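Local coordinates for attachment protein G3P (Enterobacteria phage Ike, PDB 4EO0) that sits at the tip of the filamentous phage and, through this pilus-binding domain, probably recognises the host N-pilus at the start of infection, at residues Ala16-Val21 with Arg32-Thr37; Ile36-Leu41 with Gly84-Lys89; Leu74-Thr79 with Ala97-Asp102. All blocks are in the same frame, centred on the assembly; numbering follows the deposited sequence.

Contact 1 of 3, residues Ala16-Val21 with Arg32-Thr37; sequences AISKTV and RKEVIT
Torsions in both residues help bring E34 and S18 together. In S18 the hydroxyl sits between the backbone N and the carbonyl carbon (chi1 71°), and in E34 the bend at chi2 (-69°) turns CD back toward strand 12-24. The carboxylate lies alongside the 16-21 segment, spanning from S18 to T20, and takes a hydroxyl on each oxygen. S18 OG donates to E34 OE1 over 2.8 Å, arriving on the anti side, and T20 OG1 donates to E34 OE2 over 2.7 Å, arriving on the syn side. Both donors stand somewhat out of the carboxylate plane, and together they fix its rotation about the CG-CD bond. The two hydroxyl residues suit their places: serine is short enough to stay in the break of the strand, while the branched CB of threonine fits an extended backbone.

Beneath these groups runs the hairpin ladder. K19 and V35 exchange a pair of backbone bonds, K19 N to V35 O at 2.9 Å and V35 N to K19 O at 2.8 Å. V21 and K33 form the next hydrogen-bonded pair, and T20 with E34, lying between them, is non-hydrogen-bonded, which leaves its side chains close together on one face. At the other end I36 closes the contact with carbon: its CG1 lies 3.6 Å from S18 CA, and its CG2 meets A16 CB at 3.7 Å. Alanine is small enough to let helix 38-66 come close there, where A16 also touches D40 and A44.

S18 OG is further bonded to W93 N and S92 OG, so a second shell positions the donor. Two hydroxyl donors may partly replace the water a buried carboxylate gives up, and would probably favour the charged form, tying the hairpin strands together through side chains as well as backbone.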
# COMPACT_ATOMS: atom_id res chain seq x y z
N ALA A 16 -4.14 4.16 -5.43
CA ALA A 16 -5.48 4.04 -6.03
C ALA A 16 -5.57 5.27 -6.92
O ALA A 16 -5.44 6.39 -6.43
CB ALA A 16 -6.57 4.09 -4.96
N ILE A 17 -5.73 5.07 -8.23
CA ILE A 17 -5.78 6.15 -9.22
C ILE A 17 -7.21 6.38 -9.71
O ILE A 17 -7.90 5.41 -10.03
CB ILE A 17 -4.73 5.91 -10.36
CG1 ILE A 17 -3.30 5.97 -9.80
CG2 ILE A 17 -4.89 6.91 -11.53
CD1 ILE A 17 -2.41 4.87 -10.26
N SER A 18 -7.66 7.65 -9.75
CA SER A 18 -9.02 7.97 -10.21
C SER A 18 -9.29 7.58 -11.66
O SER A 18 -8.39 7.64 -12.50
CB SER A 18 -9.34 9.45 -10.01
OG SER A 18 -8.61 10.27 -10.91
N LYS A 19 -10.53 7.17 -11.93
CA LYS A 19 -10.98 6.80 -13.27
C LYS A 19 -12.04 7.81 -13.68
O LYS A 19 -12.79 8.28 -12.83
CB LYS A 19 -11.54 5.36 -13.27
CG LYS A 19 -10.43 4.32 -13.17
CD LYS A 19 -10.95 2.94 -12.83
CE LYS A 19 -9.81 1.96 -12.77
NZ LYS A 19 -10.25 0.63 -12.28
N THR A 20 -12.06 8.19 -14.98
CA THR A 20 -13.02 9.16 -15.50
C THR A 20 -14.40 8.52 -15.65
O THR A 20 -14.50 7.41 -16.19
CB THR A 20 -12.53 9.77 -16.82
OG1 THR A 20 -11.13 10.05 -16.72
CG2 THR A 20 -13.28 11.04 -17.21
N VAL A 21 -15.45 9.21 -15.16
CA VAL A 21 -16.85 8.76 -15.25
C VAL A 21 -17.74 9.88 -15.78
O VAL A 21 -17.67 11.01 -15.29
CB VAL A 21 -17.37 8.13 -13.91
CG1 VAL A 21 -18.90 7.99 -13.90
CG2 VAL A 21 -16.71 6.78 -13.64
N ARG A 32 -18.66 15.53 -15.82
CA ARG A 32 -17.48 14.67 -15.89
C ARG A 32 -16.92 14.53 -14.47
O ARG A 32 -16.71 15.55 -13.80
CB ARG A 32 -16.45 15.26 -16.87
CG ARG A 32 -15.11 14.52 -16.93
CD ARG A 32 -14.22 15.02 -18.05
NE ARG A 32 -14.65 14.51 -19.35
CZ ARG A 32 -13.94 14.63 -20.48
NH1 ARG A 32 -12.77 15.25 -20.47
NH2 ARG A 32 -14.41 14.13 -21.61
N LYS A 33 -16.73 13.29 -14.00
CA LYS A 33 -16.21 13.01 -12.65
C LYS A 33 -14.98 12.08 -12.65
O LYS A 33 -14.83 11.26 -13.55
CB LYS A 33 -17.31 12.43 -11.74
CG LYS A 33 -18.45 13.41 -11.41
CD LYS A 33 -18.20 14.15 -10.10
CE LYS A 33 -19.36 15.03 -9.71
NZ LYS A 33 -19.18 15.60 -8.35
N GLU A 34 -14.14 12.20 -11.61
CA GLU A 34 -12.95 11.36 -11.39
C GLU A 34 -13.21 10.57 -10.12
O GLU A 34 -13.30 11.16 -9.04
CB GLU A 34 -11.68 12.22 -11.31
CG GLU A 34 -11.27 12.76 -12.67
CD GLU A 34 -10.76 11.75 -13.67
OE1 GLU A 34 -10.14 10.74 -13.26
OE2 GLU A 34 -10.93 12.00 -14.88
N VAL A 35 -13.38 9.23 -10.27
CA VAL A 35 -13.81 8.30 -9.22
C VAL A 35 -12.74 7.32 -8.69
O VAL A 35 -12.03 6.68 -9.46
CB VAL A 35 -15.09 7.54 -9.68
CG1 VAL A 35 -15.76 6.79 -8.52
CG2 VAL A 35 -16.10 8.48 -10.35
N ILE A 36 -12.71 7.16 -7.35
CA ILE A 36 -11.89 6.19 -6.63
C ILE A 36 -12.91 5.43 -5.77
O ILE A 36 -13.70 6.05 -5.05
CB ILE A 36 -10.73 6.76 -5.80
CG1 ILE A 36 -9.76 7.55 -6.70
CG2 ILE A 36 -9.99 5.60 -5.11
CD1 ILE A 36 -8.52 8.16 -6.01
N THR A 37 -12.92 4.09 -5.86
CA THR A 37 -13.86 3.28 -5.08
C THR A 37 -13.15 2.67 -3.87
O THR A 37 -11.91 2.67 -3.81
CB THR A 37 -14.42 2.13 -5.94
OG1 THR A 37 -13.37 1.17 -6.12
CG2 THR A 37 -15.01 2.58 -7.28

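Contact 2 of 3, residues Ile36-Leu41 with Gly84-Lys89; sequences ITQADL and GSPGEK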
# COMPACT_ATOMS: atom_id res chain seq x y z
N ILE A 36 -12.71 7.16 -7.35
CA ILE A 36 -11.89 6.19 -6.63
C ILE A 36 -12.91 5.43 -5.77
O ILE A 36 -13.70 6.05 -5.05
CB ILE A 36 -10.73 6.76 -5.80
CG1 ILE A 36 -9.76 7.55 -6.70
CG2 ILE A 36 -9.99 5.60 -5.11
CD1 ILE A 36 -8.52 8.16 -6.01
N THR A 37 -12.92 4.09 -5.86
CA THR A 37 -13.86 3.28 -5.08
C THR A 37 -13.15 2.67 -3.87
O THR A 37 -11.91 2.67 -3.81
CB THR A 37 -14.42 2.13 -5.94
OG1 THR A 37 -13.37 1.17 -6.12
CG2 THR A 37 -15.01 2.58 -7.28
N GLN A 38 -13.93 2.09 -2.94
CA GLN A 38 -13.39 1.40 -1.78
C GLN A 38 -12.58 0.18 -2.22
O GLN A 38 -11.53 -0.07 -1.65
CB GLN A 38 -14.49 1.00 -0.80
CG GLN A 38 -13.98 0.36 0.49
CD GLN A 38 -12.98 1.22 1.25
OE1 GLN A 38 -13.13 2.43 1.40
NE2 GLN A 38 -11.91 0.60 1.73
N ALA A 39 -13.03 -0.56 -3.24
CA ALA A 39 -12.32 -1.72 -3.80
C ALA A 39 -10.96 -1.30 -4.34
O ALA A 39 -9.99 -2.03 -4.17
CB ALA A 39 -13.14 -2.37 -4.89
N ASP A 40 -10.88 -0.08 -4.92
CA ASP A 40 -9.59 0.47 -5.35
C ASP A 40 -8.63 0.66 -4.18
O ASP A 40 -7.43 0.47 -4.37
CB ASP A 40 -9.75 1.84 -6.04
CG ASP A 40 -10.48 1.81 -7.36
OD1 ASP A 40 -10.48 0.75 -8.02
OD2 ASP A 40 -10.96 2.88 -7.78
N LEU A 41 -9.13 1.04 -2.98
CA LEU A 41 -8.28 1.26 -1.79
C LEU A 41 -7.70 -0.06 -1.31
O LEU A 41 -6.50 -0.13 -0.97
CB LEU A 41 -9.04 1.98 -0.65
CG LEU A 41 -9.03 3.52 -0.63
CD1 LEU A 41 -9.90 4.10 -1.69
CD2 LEU A 41 -9.56 4.06 0.69
N GLY A 84 -6.77 9.61 1.86
CA GLY A 84 -8.03 10.02 1.24
C GLY A 84 -9.06 8.95 1.37
O GLY A 84 -8.76 7.80 1.70
N SER A 85 -10.28 9.35 1.11
CA SER A 85 -11.46 8.50 1.18
C SER A 85 -11.96 8.26 -0.22
O SER A 85 -11.80 9.14 -1.07
CB SER A 85 -12.57 9.21 1.96
OG SER A 85 -12.25 9.22 3.34
N PRO A 86 -12.60 7.10 -0.50
CA PRO A 86 -13.15 6.90 -1.85
C PRO A 86 -14.22 7.95 -2.13
O PRO A 86 -14.88 8.45 -1.20
CB PRO A 86 -13.78 5.51 -1.78
CG PRO A 86 -13.95 5.22 -0.40
CD PRO A 86 -12.91 5.93 0.35
N GLY A 87 -14.35 8.33 -3.39
CA GLY A 87 -15.32 9.33 -3.80
C GLY A 87 -15.11 9.83 -5.21
O GLY A 87 -14.39 9.21 -5.99
N GLU A 88 -15.72 10.97 -5.51
CA GLU A 88 -15.68 11.60 -6.82
C GLU A 88 -15.14 13.02 -6.72
O GLU A 88 -15.40 13.72 -5.73
CB GLU A 88 -17.07 11.61 -7.46
CG GLU A 88 -17.78 10.26 -7.46
CD GLU A 88 -19.03 10.14 -8.31
OE1 GLU A 88 -19.77 11.15 -8.44
OE2 GLU A 88 -19.29 9.03 -8.81
N LYS A 89 -14.41 13.44 -7.75
CA LYS A 89 -13.84 14.78 -7.84
C LYS A 89 -13.88 15.34 -9.26
O LYS A 89 -14.00 14.59 -10.23
CB LYS A 89 -12.41 14.80 -7.30
CG LYS A 89 -12.31 14.50 -5.82
CD LYS A 89 -11.00 15.00 -5.26
CE LYS A 89 -10.84 14.55 -3.82
NZ LYS A 89 -9.45 14.76 -3.34
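An antiparallel beta bridge between I36 and G87 joins the end of strand 30-36 to strand 87-89, exactly where the chain turns into helix 38-66. I36 N gives its hydrogen to G87 O over 3.0 Å. The return bond, from G87 N to I36 O, is 2.9 Å long but clearly bent at the hydrogen. G87 has a phi of 167°, a backbone shape that glycine adopts far more easily than residues with a side chain.

P86, just before it, gives up more surface to the contact than any other residue. Its CB lies 3.3 Å from I36 O and packs against the carbonyl carbon of T37, while the other end of the ring turns to the first turn of the helix. There Q38 has CG anti to the backbone N (chi1 -176°) and a chain bent at chi2; its OE1 lies 3.4 Å from P86 CG. L41 approaches the ring at about a right angle, with CD2 3.9 Å from P86 CD. A rigid proline suits the spot, since it presents CH groups to the Q38 side-chain oxygen and to L41, with no N-H that would need an acceptor.

The helix start beside this ring is a capping box. D40 N donates to T37 OG1 over 3.0 Å, and T37 N donates to D40 OD2 at 3.0 Å, almost straight (175°) but from well above the carboxylate plane. Threonine and aspartate thus exchange bonds between side chain and backbone, and the negative group near the helix N-terminus is probably favourable electrostatically.

Behind the bridge, I36 and L41 both rest on I95 of strand 94-106, while K89, backbone-bonded to E34, makes a cation-pi contact with W93.

Contact 3 of 3, residues Leu74-Thr79 with Ala97-Asp102; sequences LVTGDT and AQVEGD
V99 turns its CB toward T76 and G77; both methyls meet T76 CG2, and CG2 also reaches G77 O. CG2 stands anti to the backbone N and lies 3.5 Å from G77 O. CG1 sits between N and the carbonyl carbon (chi1 77°). From T76 CG2, V99 CG2 is 3.5 Å away and V99 CG1 3.9 Å, although T76 has two conformers and these contacts hold for one of them. The same buried valine touches C80, disulfide-bonded to C45, and Y12 of strand 12-24, so a compact branched residue can fill a place bordered from several directions.

Beside it the backbones pair antiparallel. G77 N donates to E100 O at 2.9 Å, and beyond the non-hydrogen-bonded pair of T76 with G101, V75 and D102 exchange two bonds. L74 CD1 packs onto G101 CA at 3.8 Å, so close that a CB on this residue would be crowded, which suits glycine. L74 continues to Q53 and F56 of helix 38-66.

The acidic ends take partners beyond the two segments: E100 forms a salt bridge with K9, and D102 bonds S6 and Q104. The cross-strand hold therefore rests on backbone amide bonds and on the carbon packing of V99 and L74, while the acids probably strengthen neighbouring contacts and not this pairing.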
# COMPACT_ATOMS: atom_id res chain seq x y z
N LEU A 74 9.23 -10.73 7.67
CA LEU A 74 8.61 -9.45 7.44
C LEU A 74 7.26 -9.47 8.17
O LEU A 74 6.43 -10.36 7.94
CB LEU A 74 8.42 -9.21 5.94
CG LEU A 74 7.56 -8.00 5.56
CD1 LEU A 74 8.26 -6.66 5.87
CD2 LEU A 74 7.20 -8.08 4.12
N VAL A 75 7.05 -8.50 9.06
CA VAL A 75 5.78 -8.38 9.75
C VAL A 75 5.11 -7.18 9.10
O VAL A 75 5.63 -6.06 9.21
CB VAL A 75 5.90 -8.21 11.29
CG1 VAL A 75 4.52 -7.97 11.93
CG2 VAL A 75 6.57 -9.41 11.93
N THR A 76 3.98 -7.40 8.40
CA THR A 76 3.26 -6.34 7.69
C THR A 76 2.00 -5.98 8.49
O THR A 76 1.35 -6.89 8.99
CB THR A 76 2.90 -6.82 6.27
OG1 THR A 76 4.05 -7.38 5.62
CG2 THR A 76 2.35 -5.73 5.40
N GLY A 77 1.67 -4.69 8.54
CA GLY A 77 0.45 -4.26 9.20
C GLY A 77 -0.74 -4.92 8.53
O GLY A 77 -0.66 -5.28 7.35
N ASP A 78 -1.77 -5.22 9.31
CA ASP A 78 -2.98 -5.88 8.81
C ASP A 78 -3.74 -4.98 7.84
O ASP A 78 -4.29 -5.46 6.84
CB ASP A 78 -3.90 -6.28 9.99
CG ASP A 78 -3.24 -7.24 10.98
OD1 ASP A 78 -2.44 -8.09 10.53
OD2 ASP A 78 -3.60 -7.19 12.17
N THR A 79 -3.78 -3.70 8.14
CA THR A 79 -4.51 -2.69 7.38
C THR A 79 -3.61 -1.50 7.07
O THR A 79 -2.62 -1.26 7.77
CB THR A 79 -5.79 -2.25 8.14
OG1 THR A 79 -5.42 -1.69 9.41
CG2 THR A 79 -6.82 -3.38 8.31
N ALA A 97 -1.98 4.35 -0.27
CA ALA A 97 -2.23 3.34 0.77
C ALA A 97 -0.84 3.02 1.30
O ALA A 97 0.03 2.63 0.53
CB ALA A 97 -2.86 2.08 0.16
N GLN A 98 -0.62 3.27 2.58
CA GLN A 98 0.67 2.98 3.20
C GLN A 98 0.53 1.85 4.20
O GLN A 98 -0.36 1.88 5.06
CB GLN A 98 1.27 4.20 3.90
CG GLN A 98 1.89 5.22 2.93
CD GLN A 98 2.33 6.49 3.58
OE1 GLN A 98 2.38 6.62 4.81
NE2 GLN A 98 2.74 7.45 2.77
N VAL A 99 1.40 0.83 4.08
CA VAL A 99 1.44 -0.26 5.05
C VAL A 99 2.77 -0.20 5.81
O VAL A 99 3.84 0.09 5.22
CB VAL A 99 1.12 -1.66 4.44
CG1 VAL A 99 2.31 -2.24 3.65
CG2 VAL A 99 0.66 -2.64 5.53
N GLU A 100 2.75 -0.57 7.10
CA GLU A 100 4.01 -0.69 7.83
C GLU A 100 4.60 -2.06 7.51
O GLU A 100 3.89 -3.06 7.55
CB GLU A 100 3.81 -0.54 9.35
CG GLU A 100 3.41 0.84 9.86
CD GLU A 100 3.39 0.95 11.37
OE1 GLU A 100 3.36 -0.11 12.04
OE2 GLU A 100 3.42 2.09 11.89
N GLY A 101 5.89 -2.10 7.16
CA GLY A 101 6.64 -3.32 6.89
C GLY A 101 7.83 -3.31 7.81
O GLY A 101 8.68 -2.43 7.70
N ASP A 102 7.87 -4.25 8.76
CA ASP A 102 8.90 -4.37 9.78
C ASP A 102 9.74 -5.60 9.48
O ASP A 102 9.28 -6.73 9.61
CB ASP A 102 8.21 -4.54 11.13
CG ASP A 102 9.13 -4.47 12.33
OD1 ASP A 102 10.35 -4.23 12.14
OD2 ASP A 102 8.63 -4.63 13.46

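In the fold
Contacts 1 and 2 are continuous: they share I36 and T37, their centres lie 8 Å apart, and a probable hydrogen bond of 2.8 Å from E34 N to K89 O carries the pairing of strand 30-36 on to strand 87-89. Contact 3 lies further along the elongated domain, its centre 26 Å from that of contact 1 and 20 Å from that of contact 2. It does not touch them, the nearest atoms of contact 2 being about 4 Å away. Strand 94-106, which pairs with both 12-24 and 72-76, links all three into one antiparallel sheet, with helix 38-66 lying against it.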